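Local coordinates for O-methyltransferase (Burkholderia thailandensis, PDB 3MCZ), which probably transfers a methyl group from S-adenosyl-L-methionine to a hydroxyl oxygen of a still unidentified substrate, working as a dimer, at residues 287-292 and 317-322; 14-19 and 295-300. One frame throughout, in Å; residues are numbered along the deposited sequence. Where two conformers were deposited one is given.

In the fold
Two contacts show how segments far apart in sequence come together around the end of strand 281-288 of the mixed sheet. From the N terminus, the loop residues 14-19, just ahead of helix 25-33, are the first to be used: interaction 2 lays them on residues 295-300, closing a loop of 275 residues that takes in the predicted dimerisation region and much of the Rossmann-like methyltransferase domain. Interaction 1 closes a far shorter loop, joining the end of strand 281-288 to the start of helix 319-328 across helix 298-310. The segments alternate along the chain, so the loops cross. They also touch, through a probable hydrogen bond from Asn291 ND2 to Thr296 OG1.

Interaction 1: residues 287-292 and 317-322; sequences TMTMND and HPTPWI
Thr319 shows how one side chain can join a strand exit to a helix start. Its OG1 lies beside its own backbone N (chi1 -51°), and there it accepts a hydrogen bond from Met290 N at 3.0 Å. Thr319 N returns a bond to Met290 O at 2.9 Å, in the plane of that carbonyl, so backbone and side chain of one threonine grip both polar backbone atoms of Met290. Pro318 occupies the N-cap position, and its O receives Ile322 N within the first turn. A water completes the polar centre: it accepts from Thr319 OG1 (2.6 Å) and from Thr287 OG1 while donating to Met288 O and His317 O. Thr319 OG1 thus gives its proton to the water as it accepts from Met290 N.

Selenomethionine Met290 starts with CG anti to the backbone N (chi1 163°) and bends at chi3, which brings SE over the face of the His317-Pro318 peptide, 3.5 Å from Pro318 N. Back in the strand, Thr287 and Ile322 meet tip to tip, Ile322 CD1 standing 3.6 Å from Thr287 OG1. At the more open end, the carboxylate of Asp292 slides past the ring of Pro320 and crosses that of Pro318, OD1 lying 3.5 Å from Pro318 CB.

The contact joins the end of strand 281-288 to the N-terminal end of helix 319-328 within the Rossmann-like methyltransferase domain. Strand 341-347 flanks it, with Thr342 touching Thr319 and hydrogen-bonded to Thr289 OG1. Helix 263-275 covers His317, Trp321 and Ile322, whereas Met288 and Met290 lean on helix 298-310.

Interaction 2: residues 14-19 and 295-300; sequences ESTEDK and VTPALS
Residues 14-19 lie against residues 295-300 at the protein surface, held by backbone carbonyls and by water. Among the direct polar contacts, Ala298 N faces two successive carbonyls: it makes a weak hydrogen bond to Glu17 O at 3.4 Å and another to Asp18 O at 3.2 Å, the latter well bent, with 123° at the hydrogen. A single N-H is therefore shared, and neither acceptor holds it firmly.

Water supplies much of the remaining polar link. One molecule donates to Glu17 O, accepts from Leu299 N at 2.9 Å and is also hydrogen-bonded to Thr16 OG1, so the next N-H of the helix start is satisfied through solvent. A second water donates to both Asp18 O and Val295 O, bridging two carbonyls that could not bond each other.

The van der Waals contacts centre on Thr16. Its CG2 is anti to the carbonyl carbon and makes an apolar contact with Leu299 CD1 at 3.7 Å, the two side chains crossing obliquely. With OG1 in the crowded position between backbone N and carbonyl carbon (chi1 84°), the Thr16 side chain crosses that of Pro297 at about a right angle, OG1 lying 3.7 Å from Pro297 CB. Ala298 CB lies 3.6 Å from Asp18 O.

Just ahead of the helix, Pro297, preceded by a cis peptide, presents its O to both Ser300 N and Ser300 OG, the hydroxyl bond being 2.6 Å long. Thr296 OG1 is hydrogen-bonded to Asp293. Val295 and Ala298 also pack on His78 and Ala82 of the second subunit, placing this helix start at the dimer interface, consistent with the dimeric build of the O-methyltransferase family, in which the N-terminal region mediates dimerisation.

Interaction 1: residues 287-292 and 317-322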
# COMPACT_ATOMS: atom_id res chain seq x y z
N THR A 287 -1.71 15.33 21.41
CA THR A 287 -0.83 15.37 20.27
C THR A 287 -0.10 14.03 20.12
O THR A 287 0.25 13.37 21.12
CB THR A 287 0.13 16.57 20.39
OG1 THR A 287 0.87 16.69 19.18
CG2 THR A 287 1.12 16.42 21.58
N MSE A 288 0.13 13.60 18.88
CA MSE A 288 0.88 12.37 18.69
C MSE A 288 2.29 12.55 19.24
O MSE A 288 2.98 13.53 18.94
CB MSE A 288 0.99 11.95 17.23
CG MSE A 288 1.75 10.60 17.11
SE MSE A 288 1.52 9.83 15.34
CE MSE A 288 -0.40 9.72 15.63
N THR A 289 2.76 11.58 19.99
CA THR A 289 4.06 11.71 20.66
C THR A 289 5.21 11.74 19.64
O THR A 289 5.29 10.87 18.75
CB THR A 289 4.28 10.53 21.59
OG1 THR A 289 3.20 10.47 22.52
CG2 THR A 289 5.61 10.63 22.35
N MSE A 290 6.06 12.75 19.74
CA MSE A 290 7.20 12.89 18.85
C MSE A 290 8.35 13.48 19.64
O MSE A 290 8.21 14.55 20.24
CB MSE A 290 6.82 13.83 17.70
CG MSE A 290 8.02 14.37 16.93
SE MSE A 290 7.57 15.69 15.60
CE MSE A 290 7.61 14.28 14.18
N ASN A 291 9.49 12.81 19.61
CA ASN A 291 10.67 13.31 20.29
C ASN A 291 11.30 14.47 19.51
O ASN A 291 10.98 14.69 18.32
CB ASN A 291 11.67 12.17 20.50
CG ASN A 291 11.12 11.07 21.38
OD1 ASN A 291 10.12 11.26 22.05
ND2 ASN A 291 11.77 9.93 21.38
N ASP A 292 12.21 15.19 20.16
CA ASP A 292 12.96 16.30 19.49
C ASP A 292 13.77 15.88 18.25
O ASP A 292 14.02 16.68 17.37
CB ASP A 292 13.86 17.02 20.50
CG ASP A 292 13.08 18.01 21.36
OD1 ASP A 292 12.06 18.62 20.88
OD2 ASP A 292 13.50 18.21 22.52
N HIS A 317 4.60 18.61 15.30
CA HIS A 317 5.59 19.30 16.09
C HIS A 317 6.03 18.44 17.28
O HIS A 317 5.20 17.72 17.87
CB HIS A 317 5.03 20.64 16.56
CG HIS A 317 4.54 21.48 15.42
ND1 HIS A 317 5.39 21.96 14.45
CD2 HIS A 317 3.30 21.87 15.07
CE1 HIS A 317 4.69 22.63 13.55
NE2 HIS A 317 3.42 22.60 13.91
N PRO A 318 7.32 18.49 17.61
CA PRO A 318 7.77 17.70 18.75
C PRO A 318 7.05 18.02 20.05
O PRO A 318 6.80 19.17 20.37
CB PRO A 318 9.26 18.01 18.86
CG PRO A 318 9.67 18.48 17.45
CD PRO A 318 8.45 19.16 16.91
N THR A 319 6.77 16.96 20.80
CA THR A 319 6.03 17.08 22.04
C THR A 319 6.74 17.92 23.09
O THR A 319 6.09 18.72 23.74
CB THR A 319 5.62 15.66 22.55
OG1 THR A 319 4.98 14.97 21.46
CG2 THR A 319 4.68 15.77 23.75
N PRO A 320 8.06 17.74 23.27
CA PRO A 320 8.77 18.63 24.18
C PRO A 320 8.73 20.09 23.75
O PRO A 320 8.76 20.98 24.61
CB PRO A 320 10.22 18.11 24.17
CG PRO A 320 10.09 16.66 23.74
CD PRO A 320 8.96 16.69 22.74
N TRP A 321 8.67 20.35 22.45
CA TRP A 321 8.60 21.73 21.96
C TRP A 321 7.23 22.33 22.31
O TRP A 321 7.14 23.45 22.82
CB TRP A 321 8.84 21.80 20.45
CG TRP A 321 8.73 23.18 19.92
CD1 TRP A 321 9.70 24.13 19.89
CD2 TRP A 321 7.57 23.75 19.34
NE1 TRP A 321 9.21 25.28 19.33
CE2 TRP A 321 7.89 25.08 19.01
CE3 TRP A 321 6.29 23.29 19.11
CZ2 TRP A 321 6.97 25.94 18.41
CZ3 TRP A 321 5.37 24.15 18.49
CH2 TRP A 321 5.73 25.45 18.15
N ILE A 322 6.17 21.56 22.07
CA ILE A 322 4.82 21.99 22.47
C ILE A 322 4.78 22.27 23.99
O ILE A 322 4.27 23.31 24.42
CB ILE A 322 3.73 20.96 22.09
CG1 ILE A 322 3.69 20.79 20.56
CG2 ILE A 322 2.37 21.42 22.63
CD1 ILE A 322 2.83 19.56 20.00
O HOH W 1 3.75 16.08 19.50

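Interaction 2: residues 14-19 and 295-300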
# COMPACT_ATOMS: atom_id res chain seq x y z
N GLU A 14 -3.08 2.44 20.19
CA GLU A 14 -2.09 1.68 20.99
C GLU A 14 -0.66 1.99 20.54
O GLU A 14 -0.42 2.27 19.36
CB GLU A 14 -2.35 0.18 20.92
N SER A 15 0.28 1.95 21.49
CA SER A 15 1.62 2.52 21.27
C SER A 15 2.43 1.84 20.16
O SER A 15 2.04 0.80 19.63
CB SER A 15 2.42 2.53 22.58
OG SER A 15 3.49 3.46 22.48
N THR A 16 3.57 2.45 19.80
CA THR A 16 4.38 2.01 18.66
C THR A 16 5.91 2.05 18.91
O THR A 16 6.42 2.81 19.75
CB THR A 16 4.05 2.85 17.38
OG1 THR A 16 4.81 4.08 17.38
CG2 THR A 16 2.56 3.17 17.29
N GLU A 17 6.62 1.27 18.11
CA GLU A 17 8.07 1.08 18.20
C GLU A 17 8.91 2.32 17.90
O GLU A 17 8.59 3.10 17.01
CB GLU A 17 8.49 -0.00 17.19
CG GLU A 17 8.08 -1.39 17.60
CD GLU A 17 8.94 -1.91 18.75
OE1 GLU A 17 10.12 -2.28 18.52
OE2 GLU A 17 8.44 -1.93 19.88
N ASP A 18 10.03 2.45 18.60
CA ASP A 18 11.01 3.49 18.26
C ASP A 18 11.54 3.34 16.81
O ASP A 18 11.74 4.34 16.11
CB ASP A 18 12.18 3.44 19.23
CG ASP A 18 11.87 4.09 20.58
OD1 ASP A 18 10.83 4.78 20.72
OD2 ASP A 18 12.69 3.92 21.50
N LYS A 19 11.75 2.10 16.37
CA LYS A 19 12.41 1.81 15.10
C LYS A 19 11.48 1.10 14.10
O LYS A 19 10.72 0.22 14.49
CB LYS A 19 13.66 0.95 15.37
CG LYS A 19 14.75 1.70 16.16
CD LYS A 19 15.62 2.58 15.25
CE LYS A 19 16.60 3.46 16.06
NZ LYS A 19 17.45 2.67 17.01
N VAL A 295 12.33 11.69 14.54
CA VAL A 295 12.32 10.36 13.93
C VAL A 295 11.87 9.27 14.88
O VAL A 295 11.73 8.13 14.45
CB VAL A 295 13.66 9.96 13.31
CG1 VAL A 295 14.05 10.91 12.18
CG2 VAL A 295 14.79 9.94 14.36
N THR A 296 11.68 9.61 16.16
CA THR A 296 11.27 8.65 17.14
C THR A 296 10.07 9.19 17.89
O THR A 296 10.04 10.38 18.21
CB THR A 296 12.43 8.35 18.11
OG1 THR A 296 12.78 9.52 18.80
CG2 THR A 296 13.65 8.00 17.38
N PRO A 297 9.04 8.35 18.12
CA PRO A 297 8.85 7.01 17.52
C PRO A 297 8.70 7.07 16.01
O PRO A 297 8.25 8.09 15.50
CB PRO A 297 7.53 6.50 18.15
CG PRO A 297 7.07 7.56 19.09
CD PRO A 297 7.98 8.72 19.06
N ALA A 298 9.08 6.00 15.31
CA ALA A 298 9.15 6.06 13.85
C ALA A 298 7.83 6.48 13.23
O ALA A 298 7.80 7.20 12.21
CB ALA A 298 9.61 4.69 13.27
N LEU A 299 6.73 5.99 13.77
CA LEU A 299 5.43 6.29 13.17
C LEU A 299 5.06 7.79 13.30
O LEU A 299 4.27 8.31 12.51
CB LEU A 299 4.35 5.33 13.69
CG LEU A 299 4.50 3.90 13.12
CD1 LEU A 299 3.41 2.97 13.68
CD2 LEU A 299 4.51 3.82 11.54
N SER A 300 5.71 8.53 14.20
CA SER A 300 5.54 9.99 14.26
C SER A 300 6.07 10.73 13.04
O SER A 300 5.43 11.67 12.57
CB SER A 300 6.17 10.59 15.56
OG SER A 300 7.59 10.61 15.51
O HOH W 2 6.71 3.66 15.57
O HOH W 3 13.22 6.07 14.05